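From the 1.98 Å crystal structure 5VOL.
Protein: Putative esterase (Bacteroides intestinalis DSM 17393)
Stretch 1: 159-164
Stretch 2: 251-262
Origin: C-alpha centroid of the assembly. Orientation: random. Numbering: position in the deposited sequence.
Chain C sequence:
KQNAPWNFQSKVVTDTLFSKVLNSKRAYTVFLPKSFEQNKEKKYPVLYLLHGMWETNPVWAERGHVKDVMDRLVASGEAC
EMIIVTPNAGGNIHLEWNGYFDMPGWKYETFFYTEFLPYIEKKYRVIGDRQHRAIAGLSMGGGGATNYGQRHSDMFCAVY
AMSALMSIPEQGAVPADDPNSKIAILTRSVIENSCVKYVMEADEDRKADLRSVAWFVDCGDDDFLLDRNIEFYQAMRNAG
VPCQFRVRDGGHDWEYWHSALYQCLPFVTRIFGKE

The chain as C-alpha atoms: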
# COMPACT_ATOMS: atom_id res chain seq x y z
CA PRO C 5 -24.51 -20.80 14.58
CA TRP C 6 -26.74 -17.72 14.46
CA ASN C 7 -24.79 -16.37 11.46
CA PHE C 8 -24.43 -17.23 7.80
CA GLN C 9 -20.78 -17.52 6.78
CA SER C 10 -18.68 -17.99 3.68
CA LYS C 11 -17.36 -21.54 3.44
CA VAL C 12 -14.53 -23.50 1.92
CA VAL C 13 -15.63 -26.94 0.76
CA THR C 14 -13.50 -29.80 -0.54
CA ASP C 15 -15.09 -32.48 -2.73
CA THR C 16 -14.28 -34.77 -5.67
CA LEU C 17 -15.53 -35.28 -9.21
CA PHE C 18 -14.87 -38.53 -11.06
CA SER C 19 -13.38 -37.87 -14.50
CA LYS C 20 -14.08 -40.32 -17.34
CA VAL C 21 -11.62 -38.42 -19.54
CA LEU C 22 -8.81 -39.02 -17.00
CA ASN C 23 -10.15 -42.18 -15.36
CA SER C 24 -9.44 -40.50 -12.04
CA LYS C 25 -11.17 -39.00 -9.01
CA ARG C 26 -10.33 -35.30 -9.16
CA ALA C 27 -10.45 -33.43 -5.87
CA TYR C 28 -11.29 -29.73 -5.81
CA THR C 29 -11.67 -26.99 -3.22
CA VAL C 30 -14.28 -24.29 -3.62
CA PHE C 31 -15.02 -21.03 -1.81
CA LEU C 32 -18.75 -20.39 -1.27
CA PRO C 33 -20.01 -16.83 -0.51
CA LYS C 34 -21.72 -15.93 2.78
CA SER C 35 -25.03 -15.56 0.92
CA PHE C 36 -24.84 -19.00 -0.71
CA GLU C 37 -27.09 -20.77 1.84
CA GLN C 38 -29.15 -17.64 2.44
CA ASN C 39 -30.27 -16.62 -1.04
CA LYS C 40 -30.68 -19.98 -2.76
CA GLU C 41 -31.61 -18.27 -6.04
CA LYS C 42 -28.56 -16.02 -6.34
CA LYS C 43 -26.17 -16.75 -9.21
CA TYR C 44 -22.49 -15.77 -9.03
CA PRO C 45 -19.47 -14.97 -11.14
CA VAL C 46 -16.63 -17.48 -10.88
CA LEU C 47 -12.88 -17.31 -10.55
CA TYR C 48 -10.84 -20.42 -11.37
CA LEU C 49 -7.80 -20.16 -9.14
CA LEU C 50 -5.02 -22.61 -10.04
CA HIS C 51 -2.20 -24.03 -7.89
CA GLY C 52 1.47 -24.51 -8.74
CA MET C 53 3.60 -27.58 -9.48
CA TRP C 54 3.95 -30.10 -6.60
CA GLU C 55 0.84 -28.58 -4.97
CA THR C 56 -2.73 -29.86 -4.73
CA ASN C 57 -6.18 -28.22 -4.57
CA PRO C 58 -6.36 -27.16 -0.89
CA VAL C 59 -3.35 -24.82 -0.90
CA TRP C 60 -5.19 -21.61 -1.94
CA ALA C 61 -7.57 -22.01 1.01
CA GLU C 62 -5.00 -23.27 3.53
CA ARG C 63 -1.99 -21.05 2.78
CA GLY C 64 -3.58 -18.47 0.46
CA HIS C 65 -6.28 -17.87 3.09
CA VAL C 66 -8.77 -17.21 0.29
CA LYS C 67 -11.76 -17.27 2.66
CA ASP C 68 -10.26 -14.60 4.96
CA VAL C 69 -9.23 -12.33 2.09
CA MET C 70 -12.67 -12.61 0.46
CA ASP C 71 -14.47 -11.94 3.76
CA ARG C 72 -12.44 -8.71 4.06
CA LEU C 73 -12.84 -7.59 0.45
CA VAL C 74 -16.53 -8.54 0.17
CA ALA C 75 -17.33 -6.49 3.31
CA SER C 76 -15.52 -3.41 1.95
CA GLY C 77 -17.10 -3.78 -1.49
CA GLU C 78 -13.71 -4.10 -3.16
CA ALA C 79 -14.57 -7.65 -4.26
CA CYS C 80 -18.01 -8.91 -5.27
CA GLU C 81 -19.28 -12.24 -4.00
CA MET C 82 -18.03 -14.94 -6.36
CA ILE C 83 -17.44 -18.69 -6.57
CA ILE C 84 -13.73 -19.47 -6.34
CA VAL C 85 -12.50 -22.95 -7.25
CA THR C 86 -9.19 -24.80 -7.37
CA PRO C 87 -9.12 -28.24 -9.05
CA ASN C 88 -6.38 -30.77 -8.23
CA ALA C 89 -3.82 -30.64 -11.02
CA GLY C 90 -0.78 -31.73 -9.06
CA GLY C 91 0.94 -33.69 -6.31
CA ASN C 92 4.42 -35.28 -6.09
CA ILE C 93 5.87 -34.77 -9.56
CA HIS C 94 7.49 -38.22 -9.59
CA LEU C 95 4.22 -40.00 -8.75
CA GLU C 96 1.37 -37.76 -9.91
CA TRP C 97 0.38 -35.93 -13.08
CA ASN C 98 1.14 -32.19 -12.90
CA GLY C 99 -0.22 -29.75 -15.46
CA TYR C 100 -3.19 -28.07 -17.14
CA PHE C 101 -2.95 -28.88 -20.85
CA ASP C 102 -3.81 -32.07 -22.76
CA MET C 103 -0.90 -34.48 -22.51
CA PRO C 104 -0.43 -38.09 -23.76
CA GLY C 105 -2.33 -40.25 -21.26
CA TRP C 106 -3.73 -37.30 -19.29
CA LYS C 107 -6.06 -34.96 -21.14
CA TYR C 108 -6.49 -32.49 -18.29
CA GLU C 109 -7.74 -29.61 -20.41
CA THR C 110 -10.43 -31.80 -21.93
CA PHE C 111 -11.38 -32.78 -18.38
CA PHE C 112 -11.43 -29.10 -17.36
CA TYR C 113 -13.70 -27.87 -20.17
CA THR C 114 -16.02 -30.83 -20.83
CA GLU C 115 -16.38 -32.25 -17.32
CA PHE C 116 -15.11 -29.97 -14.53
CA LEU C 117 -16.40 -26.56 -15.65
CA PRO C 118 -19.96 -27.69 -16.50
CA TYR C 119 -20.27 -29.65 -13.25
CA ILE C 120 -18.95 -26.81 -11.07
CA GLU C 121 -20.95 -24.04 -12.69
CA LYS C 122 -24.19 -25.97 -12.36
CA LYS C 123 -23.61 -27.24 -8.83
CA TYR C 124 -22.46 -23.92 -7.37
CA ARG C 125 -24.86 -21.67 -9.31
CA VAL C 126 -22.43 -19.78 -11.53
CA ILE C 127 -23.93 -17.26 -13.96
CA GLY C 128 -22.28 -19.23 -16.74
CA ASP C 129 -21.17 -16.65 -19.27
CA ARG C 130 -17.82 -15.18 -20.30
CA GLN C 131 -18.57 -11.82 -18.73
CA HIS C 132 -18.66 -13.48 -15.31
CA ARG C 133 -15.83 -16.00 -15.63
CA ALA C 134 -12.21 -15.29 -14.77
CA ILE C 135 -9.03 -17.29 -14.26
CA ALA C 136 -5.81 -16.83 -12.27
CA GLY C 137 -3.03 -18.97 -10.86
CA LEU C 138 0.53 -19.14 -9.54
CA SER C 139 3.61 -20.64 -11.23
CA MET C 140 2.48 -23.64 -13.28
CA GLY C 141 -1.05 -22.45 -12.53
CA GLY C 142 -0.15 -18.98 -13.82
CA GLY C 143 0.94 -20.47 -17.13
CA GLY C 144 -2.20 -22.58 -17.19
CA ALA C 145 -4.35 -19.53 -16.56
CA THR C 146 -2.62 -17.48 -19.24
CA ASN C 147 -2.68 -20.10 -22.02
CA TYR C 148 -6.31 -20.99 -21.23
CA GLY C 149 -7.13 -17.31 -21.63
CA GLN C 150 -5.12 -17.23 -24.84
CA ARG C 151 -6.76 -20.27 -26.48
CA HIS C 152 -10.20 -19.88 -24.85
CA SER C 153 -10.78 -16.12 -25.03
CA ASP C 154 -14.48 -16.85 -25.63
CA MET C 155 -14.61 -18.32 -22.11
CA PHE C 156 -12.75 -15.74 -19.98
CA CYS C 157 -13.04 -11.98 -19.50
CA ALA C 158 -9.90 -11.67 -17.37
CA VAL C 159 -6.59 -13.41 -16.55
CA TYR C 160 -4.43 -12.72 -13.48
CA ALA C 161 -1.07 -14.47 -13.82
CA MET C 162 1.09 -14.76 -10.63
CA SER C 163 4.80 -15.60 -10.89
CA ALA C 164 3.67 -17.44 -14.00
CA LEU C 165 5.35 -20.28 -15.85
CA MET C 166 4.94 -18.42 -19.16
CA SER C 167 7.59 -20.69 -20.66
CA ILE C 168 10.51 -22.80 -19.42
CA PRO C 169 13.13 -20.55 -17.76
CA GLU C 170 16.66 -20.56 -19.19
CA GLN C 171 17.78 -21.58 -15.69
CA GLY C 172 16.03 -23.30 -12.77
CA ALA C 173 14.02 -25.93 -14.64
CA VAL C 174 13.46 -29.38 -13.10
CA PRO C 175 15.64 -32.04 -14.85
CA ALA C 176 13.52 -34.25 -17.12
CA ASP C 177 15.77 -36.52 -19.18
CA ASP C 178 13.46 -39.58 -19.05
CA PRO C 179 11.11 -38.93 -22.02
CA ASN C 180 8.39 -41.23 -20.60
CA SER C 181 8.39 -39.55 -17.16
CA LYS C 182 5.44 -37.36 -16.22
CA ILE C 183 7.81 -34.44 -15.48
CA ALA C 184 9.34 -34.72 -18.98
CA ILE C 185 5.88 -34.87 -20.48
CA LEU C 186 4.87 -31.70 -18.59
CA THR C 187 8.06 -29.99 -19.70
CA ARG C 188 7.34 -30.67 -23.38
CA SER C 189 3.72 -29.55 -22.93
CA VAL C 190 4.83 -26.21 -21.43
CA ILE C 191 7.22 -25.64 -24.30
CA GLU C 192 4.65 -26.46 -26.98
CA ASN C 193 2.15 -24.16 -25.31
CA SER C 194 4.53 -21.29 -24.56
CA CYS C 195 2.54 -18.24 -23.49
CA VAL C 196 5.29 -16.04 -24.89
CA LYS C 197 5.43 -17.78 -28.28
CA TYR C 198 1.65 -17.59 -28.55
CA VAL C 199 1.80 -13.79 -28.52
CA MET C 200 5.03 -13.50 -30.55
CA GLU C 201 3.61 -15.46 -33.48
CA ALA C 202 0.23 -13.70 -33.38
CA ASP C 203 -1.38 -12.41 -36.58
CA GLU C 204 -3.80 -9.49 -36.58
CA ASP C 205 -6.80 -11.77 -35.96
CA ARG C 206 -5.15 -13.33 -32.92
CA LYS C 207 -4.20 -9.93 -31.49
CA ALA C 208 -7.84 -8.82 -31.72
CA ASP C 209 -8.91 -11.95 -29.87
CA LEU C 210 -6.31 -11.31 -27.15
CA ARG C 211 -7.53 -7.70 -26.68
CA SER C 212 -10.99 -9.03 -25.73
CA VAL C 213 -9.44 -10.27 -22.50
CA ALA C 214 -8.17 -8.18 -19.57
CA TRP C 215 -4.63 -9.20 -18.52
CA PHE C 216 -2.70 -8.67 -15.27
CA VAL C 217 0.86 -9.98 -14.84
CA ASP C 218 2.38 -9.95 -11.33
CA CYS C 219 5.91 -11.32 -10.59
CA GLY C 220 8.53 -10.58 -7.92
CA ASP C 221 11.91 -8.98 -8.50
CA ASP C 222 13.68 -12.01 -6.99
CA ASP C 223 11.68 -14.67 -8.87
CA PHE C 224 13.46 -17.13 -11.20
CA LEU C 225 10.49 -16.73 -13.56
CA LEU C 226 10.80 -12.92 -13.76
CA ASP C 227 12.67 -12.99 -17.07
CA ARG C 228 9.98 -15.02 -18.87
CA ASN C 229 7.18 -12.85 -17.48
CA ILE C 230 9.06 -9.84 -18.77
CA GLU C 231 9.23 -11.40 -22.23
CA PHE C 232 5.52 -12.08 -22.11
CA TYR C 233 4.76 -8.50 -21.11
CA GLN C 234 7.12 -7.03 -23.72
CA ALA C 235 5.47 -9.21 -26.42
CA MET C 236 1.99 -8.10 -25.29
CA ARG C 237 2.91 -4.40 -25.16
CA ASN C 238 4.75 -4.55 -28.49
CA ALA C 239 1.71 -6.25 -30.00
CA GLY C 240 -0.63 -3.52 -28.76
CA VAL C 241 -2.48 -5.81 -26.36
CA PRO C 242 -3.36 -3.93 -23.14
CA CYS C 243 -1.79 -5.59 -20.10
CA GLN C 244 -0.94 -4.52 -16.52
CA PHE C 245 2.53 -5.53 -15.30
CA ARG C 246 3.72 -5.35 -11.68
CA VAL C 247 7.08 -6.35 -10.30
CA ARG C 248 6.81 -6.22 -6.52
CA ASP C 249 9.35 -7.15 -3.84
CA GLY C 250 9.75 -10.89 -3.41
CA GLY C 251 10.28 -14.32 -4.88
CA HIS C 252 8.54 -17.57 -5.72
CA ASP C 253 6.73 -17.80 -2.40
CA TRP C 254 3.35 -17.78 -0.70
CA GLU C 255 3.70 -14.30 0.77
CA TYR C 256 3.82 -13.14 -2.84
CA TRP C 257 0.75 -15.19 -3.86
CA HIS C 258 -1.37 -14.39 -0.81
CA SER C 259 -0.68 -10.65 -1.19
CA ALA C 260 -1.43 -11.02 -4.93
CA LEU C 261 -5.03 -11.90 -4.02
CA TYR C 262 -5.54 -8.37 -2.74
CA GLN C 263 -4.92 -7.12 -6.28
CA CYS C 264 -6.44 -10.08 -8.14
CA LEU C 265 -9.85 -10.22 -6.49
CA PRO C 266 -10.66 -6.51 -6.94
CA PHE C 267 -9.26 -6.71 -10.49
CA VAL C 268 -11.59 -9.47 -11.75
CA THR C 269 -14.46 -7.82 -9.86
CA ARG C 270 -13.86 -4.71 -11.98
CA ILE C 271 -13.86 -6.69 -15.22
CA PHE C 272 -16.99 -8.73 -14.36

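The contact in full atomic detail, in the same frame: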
# COMPACT_ATOMS: atom_id res chain seq x y z
N VAL C 159 -7.64 -12.50 -17.01
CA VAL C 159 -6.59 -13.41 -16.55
C VAL C 159 -5.65 -12.68 -15.59
O VAL C 159 -5.14 -11.61 -15.91
CB VAL C 159 -5.76 -13.97 -17.73
CG1 VAL C 159 -4.61 -14.84 -17.21
CG2 VAL C 159 -6.65 -14.76 -18.70
N TYR C 160 -5.41 -13.26 -14.42
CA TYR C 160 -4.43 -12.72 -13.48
C TYR C 160 -3.34 -13.77 -13.27
O TYR C 160 -3.57 -14.78 -12.62
CB TYR C 160 -5.08 -12.36 -12.14
CG TYR C 160 -4.20 -11.52 -11.23
CD1 TYR C 160 -3.13 -12.09 -10.55
CD2 TYR C 160 -4.46 -10.17 -11.05
CE1 TYR C 160 -2.31 -11.31 -9.71
CE2 TYR C 160 -3.65 -9.38 -10.22
CZ TYR C 160 -2.59 -9.96 -9.56
OH TYR C 160 -1.81 -9.17 -8.74
N ALA C 161 -2.17 -13.52 -13.81
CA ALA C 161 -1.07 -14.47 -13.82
C ALA C 161 -0.03 -14.14 -12.74
O ALA C 161 0.63 -13.11 -12.84
CB ALA C 161 -0.41 -14.47 -15.19
N MET C 162 0.13 -15.00 -11.72
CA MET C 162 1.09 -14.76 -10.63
C MET C 162 2.35 -15.58 -10.79
O MET C 162 2.26 -16.81 -10.84
CB MET C 162 0.49 -15.12 -9.26
CG MET C 162 -0.91 -14.59 -8.99
SD MET C 162 -1.53 -15.42 -7.52
CE MET C 162 -3.18 -14.72 -7.47
N SER C 163 3.51 -14.92 -10.82
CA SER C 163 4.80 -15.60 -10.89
C SER C 163 4.75 -16.72 -11.93
O SER C 163 5.16 -17.86 -11.65
CB SER C 163 5.17 -16.17 -9.53
OG SER C 163 4.93 -15.24 -8.48
N ALA C 164 4.21 -16.41 -13.10
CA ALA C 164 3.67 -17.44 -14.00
C ALA C 164 4.74 -18.21 -14.74
O ALA C 164 5.77 -17.65 -15.10
CB ALA C 164 2.70 -16.81 -15.00
N GLY C 251 9.96 -13.21 -4.01
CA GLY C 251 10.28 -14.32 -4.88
C GLY C 251 9.13 -15.29 -5.10
O GLY C 251 7.96 -14.92 -5.03
N HIS C 252 9.49 -16.54 -5.36
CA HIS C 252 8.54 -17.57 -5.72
C HIS C 252 7.99 -18.14 -4.43
O HIS C 252 8.33 -19.26 -4.05
CB HIS C 252 9.23 -18.68 -6.55
CG HIS C 252 8.35 -19.32 -7.58
ND1 HIS C 252 7.85 -18.64 -8.66
CD2 HIS C 252 7.91 -20.60 -7.70
CE1 HIS C 252 7.12 -19.46 -9.40
NE2 HIS C 252 7.15 -20.66 -8.84
N ASP C 253 7.15 -17.38 -3.74
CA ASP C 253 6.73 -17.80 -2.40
C ASP C 253 5.30 -17.39 -2.08
O ASP C 253 4.70 -16.56 -2.78
CB ASP C 253 7.70 -17.24 -1.35
CG ASP C 253 7.77 -15.72 -1.38
OD1 ASP C 253 6.73 -15.08 -1.12
OD2 ASP C 253 8.86 -15.16 -1.66
N TRP C 254 4.76 -17.96 -1.01
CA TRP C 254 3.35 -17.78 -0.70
C TRP C 254 3.01 -16.40 -0.12
O TRP C 254 1.85 -15.98 -0.19
CB TRP C 254 2.86 -18.89 0.24
CG TRP C 254 2.30 -19.98 -0.60
CD1 TRP C 254 2.93 -21.13 -0.99
CD2 TRP C 254 1.01 -19.99 -1.25
NE1 TRP C 254 2.11 -21.87 -1.82
CE2 TRP C 254 0.93 -21.18 -2.00
CE3 TRP C 254 -0.08 -19.10 -1.27
CZ2 TRP C 254 -0.20 -21.52 -2.74
CZ3 TRP C 254 -1.20 -19.44 -2.00
CH2 TRP C 254 -1.26 -20.64 -2.74
N GLU C 255 3.99 -15.68 0.40
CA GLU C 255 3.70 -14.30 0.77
C GLU C 255 3.39 -13.51 -0.49
O GLU C 255 2.53 -12.63 -0.49
CB GLU C 255 4.84 -13.64 1.55
CG GLU C 255 4.88 -14.01 3.02
CD GLU C 255 3.61 -13.62 3.77
OE1 GLU C 255 3.36 -12.40 3.96
OE2 GLU C 255 2.85 -14.53 4.17
N TYR C 256 4.09 -13.81 -1.58
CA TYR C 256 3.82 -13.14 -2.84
C TYR C 256 2.41 -13.47 -3.38
O TYR C 256 1.73 -12.61 -3.92
CB TYR C 256 4.86 -13.51 -3.91
CG TYR C 256 4.98 -12.44 -4.97
CD1 TYR C 256 5.77 -11.31 -4.76
CD2 TYR C 256 4.26 -12.53 -6.16
CE1 TYR C 256 5.86 -10.30 -5.72
CE2 TYR C 256 4.35 -11.52 -7.13
CZ TYR C 256 5.15 -10.41 -6.90
OH TYR C 256 5.26 -9.40 -7.84
N TRP C 257 1.98 -14.72 -3.21
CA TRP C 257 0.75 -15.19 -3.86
C TRP C 257 -0.45 -14.83 -3.00
O TRP C 257 -1.49 -14.45 -3.52
CB TRP C 257 0.85 -16.71 -4.13
CG TRP C 257 1.99 -16.99 -5.06
CD1 TRP C 257 2.39 -16.22 -6.12
CD2 TRP C 257 2.94 -18.06 -4.97
NE1 TRP C 257 3.51 -16.75 -6.70
CE2 TRP C 257 3.87 -17.89 -6.02
CE3 TRP C 257 3.10 -19.16 -4.12
CZ2 TRP C 257 4.94 -18.77 -6.23
CZ3 TRP C 257 4.16 -20.04 -4.34
CH2 TRP C 257 5.06 -19.84 -5.38
N HIS C 258 -0.30 -14.89 -1.68
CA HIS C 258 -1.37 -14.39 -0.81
C HIS C 258 -1.61 -12.88 -1.01
O HIS C 258 -2.75 -12.42 -1.16
CB HIS C 258 -1.04 -14.69 0.65
CG HIS C 258 -1.79 -13.83 1.62
ND1 HIS C 258 -1.25 -12.69 2.19
CD2 HIS C 258 -3.04 -13.94 2.13
CE1 HIS C 258 -2.14 -12.12 2.98
NE2 HIS C 258 -3.24 -12.87 2.97
N SER C 259 -0.54 -12.09 -1.00
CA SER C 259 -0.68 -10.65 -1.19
C SER C 259 -1.22 -10.34 -2.60
O SER C 259 -1.93 -9.35 -2.79
CB SER C 259 0.65 -9.94 -0.92
OG SER C 259 1.63 -10.32 -1.85
N ALA C 260 -0.92 -11.20 -3.58
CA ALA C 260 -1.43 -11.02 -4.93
C ALA C 260 -2.96 -11.05 -4.97
O ALA C 260 -3.59 -10.38 -5.79
CB ALA C 260 -0.84 -12.11 -5.88
N LEU C 261 -3.57 -11.84 -4.09
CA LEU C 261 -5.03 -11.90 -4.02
C LEU C 261 -5.67 -10.55 -3.81
O LEU C 261 -6.77 -10.30 -4.30
CB LEU C 261 -5.47 -12.83 -2.89
CG LEU C 261 -5.47 -14.31 -3.20
CD1 LEU C 261 -5.94 -15.06 -1.96
CD2 LEU C 261 -6.40 -14.60 -4.38
N TYR C 262 -5.01 -9.69 -3.04
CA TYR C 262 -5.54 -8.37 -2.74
C TYR C 262 -5.57 -7.47 -3.97
O TYR C 262 -6.28 -6.47 -4.00
CB TYR C 262 -4.74 -7.72 -1.59
CG TYR C 262 -5.17 -8.22 -0.23
CD1 TYR C 262 -6.22 -7.61 0.44
CD2 TYR C 262 -4.55 -9.31 0.38
CE1 TYR C 262 -6.63 -8.04 1.68
CE2 TYR C 262 -4.96 -9.77 1.64
CZ TYR C 262 -6.00 -9.11 2.28
OH TYR C 262 -6.44 -9.52 3.51
O HOH W 1 7.18 -13.82 -7.66

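A strand that ends beneath a helix can meet it through alternate side chains, and the contact between residues 159-164 and 251-262 of this putative esterase is a compact example. The strand, 159-162, and the helix, 254-262, run nearly antiparallel, at 158° between their directions, and their axes come no closer than 10.0 Å. That gap is wide enough to be filled by side chains, and the backbones draw nearest towards the strand's C-terminal end, where the CA atoms of Met162 and Trp257 are 6.8 Å apart and those of Ser163 and His252 6.7 Å.

The alternation of the strand decides who takes part. Tyr160 and Met162 point toward the helix, whereas Val159 and Ala161 make no contact with it. On the helical side the small side chain of Ala260 leaves a shallow place that two larger neighbours share: Met162 SD lies 3.8 Å from Ala260 CB, and Tyr160 CE1 approaches the same Ala260 CB at 4.2 Å. A methyl group here lets both the thioether and the phenol ring come close to the helix. Met162, extended beyond its m chi1 with chi2 and chi3 both t, lies along the helix surface. Its CB rests 3.8 Å from Trp257 CD1, its sulfur sits beside Ala260, and its terminal CE reaches to 4.5 Å from Leu261 CD2, although the CA-to-CB bond of Leu261 points away.

Past the strand, Ser163 adopts positive phi and psi (45/47) and adds polarity to a largely apolar fit. The CA-to-CB bond of Trp257 points sideways to the strand stretch, but the end of its side chain comes nearer, and NE1 donates a hydrogen bond to Ser163 OG at 2.7 Å. The hydroxyl lies at the ring edge, near its plane, where the indole N-H is directed. The Tyr256 ring borders the same hydroxyl, with CD2 3.6 Å from Ser163 OG. Ser163 OG in turn donates to a water at 2.8 Å, and this water donates to Gly251 O at 3.0 Å, tying the turn to the loop before the helix. His252 closes this end, its CE1 3.4 Å from Ser163 O at the ring edge.

The helix start is itself secured by Asp253 at the N-cap, whose OD1 accepts from Tyr256 N at 3.0 Å. The example illustrates a general idea: a small residue leaves a hollow, longer ones fill it, and one well-directed hydrogen bond is set into the buried fit.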